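Local coordinates for nitrate transport protein (Parabacteroides distasonis, PDB 3HN0) that probably serves as the periplasmic substrate-binding component of an ABC transporter, capturing a small solute, perhaps nitrate or a related compound, for uptake, at residues 13-25 and 216-228. Residues are numbered along the deposited sequence; the frame is centred on the assembly and turned at random. Where two conformers were deposited one is given.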
loop_
_atom_site.group_PDB
_atom_site.type_symbol
_atom_site.label_atom_id
_atom_site.label_comp_id
_atom_site.label_asym_id
_atom_site.label_seq_id
_atom_site.Cartn_x
_atom_site.Cartn_y
_atom_site.Cartn_z
ATOM N N ARG A 13 -17.189 15.806 -9.181
ATOM C CA ARG A 13 -17.415 14.782 -10.225
ATOM C C ARG A 13 -16.197 13.890 -10.428
ATOM O O ARG A 13 -15.070 14.396 -10.488
ATOM C CB ARG A 13 -17.738 15.494 -11.554
ATOM C CG ARG A 13 -18.143 14.505 -12.691
ATOM C CD ARG A 13 -18.762 15.248 -13.928
ATOM N NE ARG A 13 -19.984 16.004 -13.603
ATOM C CZ ARG A 13 -21.206 15.467 -13.438
ATOM N NH1 ARG A 13 -21.406 14.154 -13.552
ATOM N NH2 ARG A 13 -22.242 16.253 -13.139
ATOM N N GLY A 14 -16.410 12.590 -10.585
ATOM C CA GLY A 14 -15.288 11.650 -10.704
ATOM C C GLY A 14 -15.572 10.369 -9.987
ATOM O O GLY A 14 -16.704 10.162 -9.518
ATOM N N PRO A 15 -14.545 9.528 -9.787
ATOM C CA PRO A 15 -14.690 8.235 -9.110
ATOM C C PRO A 15 -15.044 8.188 -7.585
ATOM O O PRO A 15 -15.572 7.188 -7.073
ATOM C CB PRO A 15 -13.368 7.551 -9.407
ATOM C CG PRO A 15 -12.401 8.622 -9.644
ATOM C CD PRO A 15 -13.141 9.786 -10.207
ATOM N N SER A 16 -14.826 9.293 -6.864
ATOM C CA SER A 16 -15.237 9.342 -5.483
ATOM C C SER A 16 -16.754 9.186 -5.330
ATOM O O SER A 16 -17.182 8.704 -4.311
ATOM C CB SER A 16 -14.824 10.659 -4.850
ATOM O OG SER A 16 -15.588 11.666 -5.446
ATOM N N VAL A 17 -17.549 9.534 -6.367
ATOM C CA VAL A 17 -19.027 9.396 -6.268
ATOM C C VAL A 17 -19.370 7.916 -6.124
ATOM O O VAL A 17 -20.372 7.558 -5.472
ATOM C CB VAL A 17 -19.777 10.021 -7.421
ATOM C CG1 VAL A 17 -19.511 9.281 -8.760
ATOM C CG2 VAL A 17 -21.280 10.122 -7.106
ATOM N N ILE A 18 -18.488 7.034 -6.631
ATOM C CA ILE A 18 -18.750 5.616 -6.472
ATOM C C ILE A 18 -18.804 5.187 -4.998
ATOM O O ILE A 18 -19.659 4.392 -4.591
ATOM C CB ILE A 18 -17.707 4.742 -7.258
ATOM C CG1 ILE A 18 -17.768 5.080 -8.742
ATOM C CG2 ILE A 18 -17.979 3.219 -6.989
ATOM C CD1 ILE A 18 -16.590 4.466 -9.613
ATOM N N ALA A 19 -17.928 5.746 -4.172
ATOM C CA ALA A 19 -17.938 5.456 -2.757
ATOM C C ALA A 19 -19.214 5.890 -2.064
ATOM O O ALA A 19 -19.607 5.310 -1.069
ATOM C CB ALA A 19 -16.716 6.153 -2.085
ATOM N N PHE A 20 -19.802 6.959 -2.588
ATOM C CA PHE A 20 -21.002 7.570 -2.052
ATOM C C PHE A 20 -22.274 7.101 -2.759
ATOM O O PHE A 20 -23.363 7.566 -2.441
ATOM C CB PHE A 20 -20.844 9.101 -2.167
ATOM C CG PHE A 20 -19.852 9.679 -1.217
ATOM C CD1 PHE A 20 -18.529 9.758 -1.539
ATOM C CD2 PHE A 20 -20.263 10.166 0.033
ATOM C CE1 PHE A 20 -17.628 10.276 -0.656
ATOM C CE2 PHE A 20 -19.361 10.691 0.928
ATOM C CZ PHE A 20 -18.049 10.739 0.593
ATOM N N ALA A 21 -22.155 6.156 -3.706
ATOM C CA ALA A 21 -23.284 5.777 -4.554
ATOM C C ALA A 21 -24.501 5.379 -3.756
ATOM O O ALA A 21 -25.625 5.748 -4.114
ATOM C CB ALA A 21 -22.889 4.646 -5.546
ATOM N N ASP A 22 -24.301 4.595 -2.701
ATOM C CA ASP A 22 -25.433 4.100 -1.966
ATOM C C ASP A 22 -26.150 5.243 -1.210
ATOM O O ASP A 22 -27.278 5.083 -0.826
ATOM C CB ASP A 22 -25.102 2.989 -1.001
ATOM C CG ASP A 22 -26.360 2.283 -0.487
ATOM O OD1 ASP A 22 -27.144 1.806 -1.324
ATOM O OD2 ASP A 22 -26.573 2.204 0.735
ATOM N N TRP A 23 -25.489 6.369 -1.019
ATOM C CA TRP A 23 -26.166 7.531 -0.397
ATOM C C TRP A 23 -27.101 8.252 -1.356
ATOM O O TRP A 23 -28.019 8.964 -0.940
ATOM C CB TRP A 23 -25.151 8.515 0.135
ATOM C CG TRP A 23 -24.358 8.065 1.375
ATOM C CD1 TRP A 23 -24.319 6.812 1.933
ATOM C CD2 TRP A 23 -23.512 8.880 2.172
ATOM N NE1 TRP A 23 -23.470 6.812 3.034
ATOM C CE2 TRP A 23 -22.968 8.066 3.197
ATOM C CE3 TRP A 23 -23.106 10.206 2.102
ATOM C CZ2 TRP A 23 -22.068 8.557 4.122
ATOM C CZ3 TRP A 23 -22.236 10.684 3.029
ATOM C CH2 TRP A 23 -21.733 9.855 4.040
ATOM N N LEU A 24 -26.877 8.077 -2.654
ATOM C CA LEU A 24 -27.830 8.567 -3.651
ATOM C C LEU A 24 -28.987 7.636 -3.719
ATOM O O LEU A 24 -30.149 8.059 -3.758
ATOM C CB LEU A 24 -27.169 8.678 -5.040
ATOM C CG LEU A 24 -26.185 9.815 -5.169
ATOM C CD1 LEU A 24 -25.385 9.682 -6.475
ATOM C CD2 LEU A 24 -26.959 11.136 -5.153
ATOM N N GLU A 25 -28.684 6.345 -3.726
ATOM C CA GLU A 25 -29.712 5.323 -3.788
ATOM C C GLU A 25 -30.612 5.362 -2.556
ATOM O O GLU A 25 -31.822 5.335 -2.688
ATOM C CB GLU A 25 -29.071 3.932 -3.943
ATOM C CG GLU A 25 -30.083 2.763 -4.093
ATOM C CD GLU A 25 -30.834 2.742 -5.439
ATOM O OE1 GLU A 25 -30.428 3.435 -6.406
ATOM O OE2 GLU A 25 -31.853 2.011 -5.532
ATOM N N GLU A 216 -24.654 -3.769 -8.730
ATOM C CA GLU A 216 -25.782 -3.023 -8.192
ATOM C C GLU A 216 -25.424 -1.556 -8.017
ATOM O O GLU A 216 -26.238 -0.684 -8.223
ATOM C CB GLU A 216 -26.194 -3.637 -6.840
ATOM C CG GLU A 216 -26.758 -5.053 -6.983
ATOM C CD GLU A 216 -25.728 -6.254 -6.941
ATOM O OE1 GLU A 216 -24.486 -6.098 -7.067
ATOM O OE2 GLU A 216 -26.204 -7.407 -6.800
ATOM N N THR A 217 -24.180 -1.315 -7.635
ATOM C CA THR A 217 -23.649 0.053 -7.455
ATOM C C THR A 217 -23.662 0.774 -8.807
ATOM O O THR A 217 -24.170 1.880 -8.918
ATOM C CB THR A 217 -22.261 0.002 -6.832
ATOM O OG1 THR A 217 -22.339 -0.639 -5.549
ATOM C CG2 THR A 217 -21.620 1.427 -6.686
ATOM N N ILE A 218 -23.127 0.110 -9.839
ATOM C CA ILE A 218 -23.097 0.668 -11.156
ATOM C C ILE A 218 -24.503 0.967 -11.666
ATOM O O ILE A 218 -24.775 2.038 -12.206
ATOM C CB ILE A 218 -22.339 -0.268 -12.138
ATOM C CG1 ILE A 218 -20.838 -0.304 -11.771
ATOM C CG2 ILE A 218 -22.540 0.198 -13.602
ATOM C CD1 ILE A 218 -20.034 -1.447 -12.366
ATOM N N HIS A 219 -25.395 -0.008 -11.496
ATOM C CA HIS A 219 -26.775 0.115 -11.887
ATOM C C HIS A 219 -27.385 1.360 -11.272
ATOM O O HIS A 219 -28.057 2.126 -11.950
ATOM C CB HIS A 219 -27.547 -1.143 -11.439
ATOM C CG HIS A 219 -28.930 -1.229 -11.991
ATOM N ND1 HIS A 219 -29.179 -1.654 -13.278
ATOM C CD2 HIS A 219 -30.136 -0.972 -11.436
ATOM C CE1 HIS A 219 -30.478 -1.629 -13.501
ATOM N NE2 HIS A 219 -31.082 -1.214 -12.404
ATOM N N SER A 220 -27.165 1.549 -9.978
ATOM C CA SER A 220 -27.728 2.725 -9.300
ATOM C C SER A 220 -27.134 4.031 -9.806
ATOM O O SER A 220 -27.844 5.003 -10.020
ATOM C CB SER A 220 -27.585 2.624 -7.779
ATOM O OG SER A 220 -28.227 3.727 -7.204
ATOM N N LEU A 221 -25.820 4.073 -10.015
ATOM C CA LEU A 221 -25.206 5.259 -10.565
ATOM C C LEU A 221 -25.754 5.610 -11.948
ATOM O O LEU A 221 -25.961 6.768 -12.257
ATOM C CB LEU A 221 -23.692 5.112 -10.608
ATOM C CG LEU A 221 -23.008 5.123 -9.222
ATOM C CD1 LEU A 221 -21.692 4.383 -9.416
ATOM C CD2 LEU A 221 -22.795 6.568 -8.640
ATOM N N GLU A 222 -25.991 4.580 -12.750
ATOM C CA GLU A 222 -26.544 4.779 -14.094
ATOM C C GLU A 222 -27.972 5.322 -14.000
ATOM O O GLU A 222 -28.289 6.302 -14.669
ATOM C CB GLU A 222 -26.508 3.490 -14.867
ATOM C CG GLU A 222 -25.111 3.136 -15.340
ATOM C CD GLU A 222 -24.987 1.720 -15.885
ATOM O OE1 GLU A 222 -25.945 0.914 -15.766
ATOM O OE2 GLU A 222 -23.912 1.397 -16.439
ATOM N N GLU A 223 -28.800 4.721 -13.146
ATOM C CA GLU A 223 -30.168 5.223 -12.978
ATOM C C GLU A 223 -30.232 6.675 -12.551
ATOM O O GLU A 223 -31.151 7.397 -12.951
ATOM C CB GLU A 223 -30.975 4.333 -12.012
ATOM C CG GLU A 223 -31.269 2.975 -12.655
ATOM C CD GLU A 223 -32.177 2.090 -11.837
ATOM O OE1 GLU A 223 -32.336 2.336 -10.616
ATOM O OE2 GLU A 223 -32.768 1.155 -12.410
ATOM N N HIS A 224 -29.291 7.083 -11.717
ATOM C CA HIS A 224 -29.203 8.472 -11.212
ATOM C C HIS A 224 -28.485 9.414 -12.151
ATOM O O HIS A 224 -28.273 10.573 -11.804
ATOM C CB HIS A 224 -28.560 8.541 -9.804
ATOM C CG HIS A 224 -29.455 8.023 -8.717
ATOM N ND1 HIS A 224 -29.581 6.681 -8.444
ATOM C CD2 HIS A 224 -30.269 8.667 -7.844
ATOM C CE1 HIS A 224 -30.463 6.514 -7.463
ATOM N NE2 HIS A 224 -30.894 7.705 -7.083
ATOM N N GLY A 225 -28.127 8.932 -13.335
ATOM C CA GLY A 225 -27.460 9.721 -14.371
ATOM C C GLY A 225 -26.033 10.193 -14.084
ATOM O O GLY A 225 -25.571 11.165 -14.678
ATOM N N ILE A 226 -25.320 9.509 -13.192
ATOM C CA ILE A 226 -24.031 9.968 -12.770
ATOM C C ILE A 226 -23.018 9.559 -13.822
ATOM O O ILE A 226 -22.113 10.310 -14.141
ATOM C CB ILE A 226 -23.626 9.372 -11.389
ATOM C CG1 ILE A 226 -24.711 9.633 -10.305
ATOM C CG2 ILE A 226 -22.250 9.900 -10.949
ATOM C CD1 ILE A 226 -25.039 11.057 -10.173
ATOM N N PHE A 227 -23.146 8.334 -14.329
ATOM C CA PHE A 227 -22.296 7.868 -15.421
ATOM C C PHE A 227 -23.177 7.291 -16.511
ATOM O O PHE A 227 -24.299 6.822 -16.265
ATOM C CB PHE A 227 -21.336 6.776 -14.943
ATOM C CG PHE A 227 -20.353 7.242 -13.887
ATOM C CD1 PHE A 227 -19.327 8.079 -14.222
ATOM C CD2 PHE A 227 -20.511 6.855 -12.567
ATOM C CE1 PHE A 227 -18.431 8.537 -13.224
ATOM C CE2 PHE A 227 -19.619 7.270 -11.564
ATOM C CZ PHE A 227 -18.581 8.117 -11.914
ATOM N N ALA A 228 -22.664 7.336 -17.734
ATOM C CA ALA A 228 -23.359 6.764 -18.868
ATOM C C ALA A 228 -23.454 5.259 -18.730
ATOM O O ALA A 228 -22.594 4.602 -18.101
ATOM C CB ALA A 228 -22.631 7.132 -20.201
HETATM O O HOH W 1 -19.811 11.975 -13.447
HETATM O O HOH W 2 -26.228 5.841 -6.955
HETATM O O HOH W 3 -32.773 6.625 -5.326
#
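In the domain built on the mixed sheet that contains strand 6-12, within what is probably a two-domain binding-protein fold, the short helical segments that follow this strand pack against helix 214-223 and its C-terminal turn, with Ala21 set on Thr217 and Leu221. Ala21 CB lies 3.6 Å from both Thr217 CG2 and Leu221 CD2, where the axes of the short helical segments 21-25 and 216-223 come within 9.3 Å. Ile18 crosses Leu221 at about a right angle, while Leu24 and Ile226 reach toward each other tip to tip, Leu24 CD1 touching Ile226 CG1 and CD1. A Schellman motif ends the helix at Gly225, whose positive phi turns the chain so that Ile226 and Phe227 reach Val17. Val17 CG1, placed between its own backbone N and carbonyl carbon (chi1 67°), sits 3.5 Å from Phe227 CE2 and also packs on Ile226 CG2. The Phe227 ring turns its edge to Gly14 O, and Leu232 and Pro152 extend its apolar surroundings.

A polar group forms around Ser220, His224 and Glu25. Ser220 OG is placed to donate to Glu25 OE1, although the modelled 2.4 Å is doubtfully short, and water 2 links the same hydroxyl to Ala21 O. The His224 ring lies with one face under Leu24 CB, a CH-pi contact, and its plane is 80° from the Glu25 carboxylate. ND1 helps fix its rotation, donating to Ser220 O at 2.9 Å (162°) from above the carbonyl plane; His224 N reaches that oxygen from the opposite face. A separate polar link lies at the Phe227 end, where water 1 bridges Arg13 NH1 and Ile226 O, while Arg13 NE forms a salt bridge with Asp41.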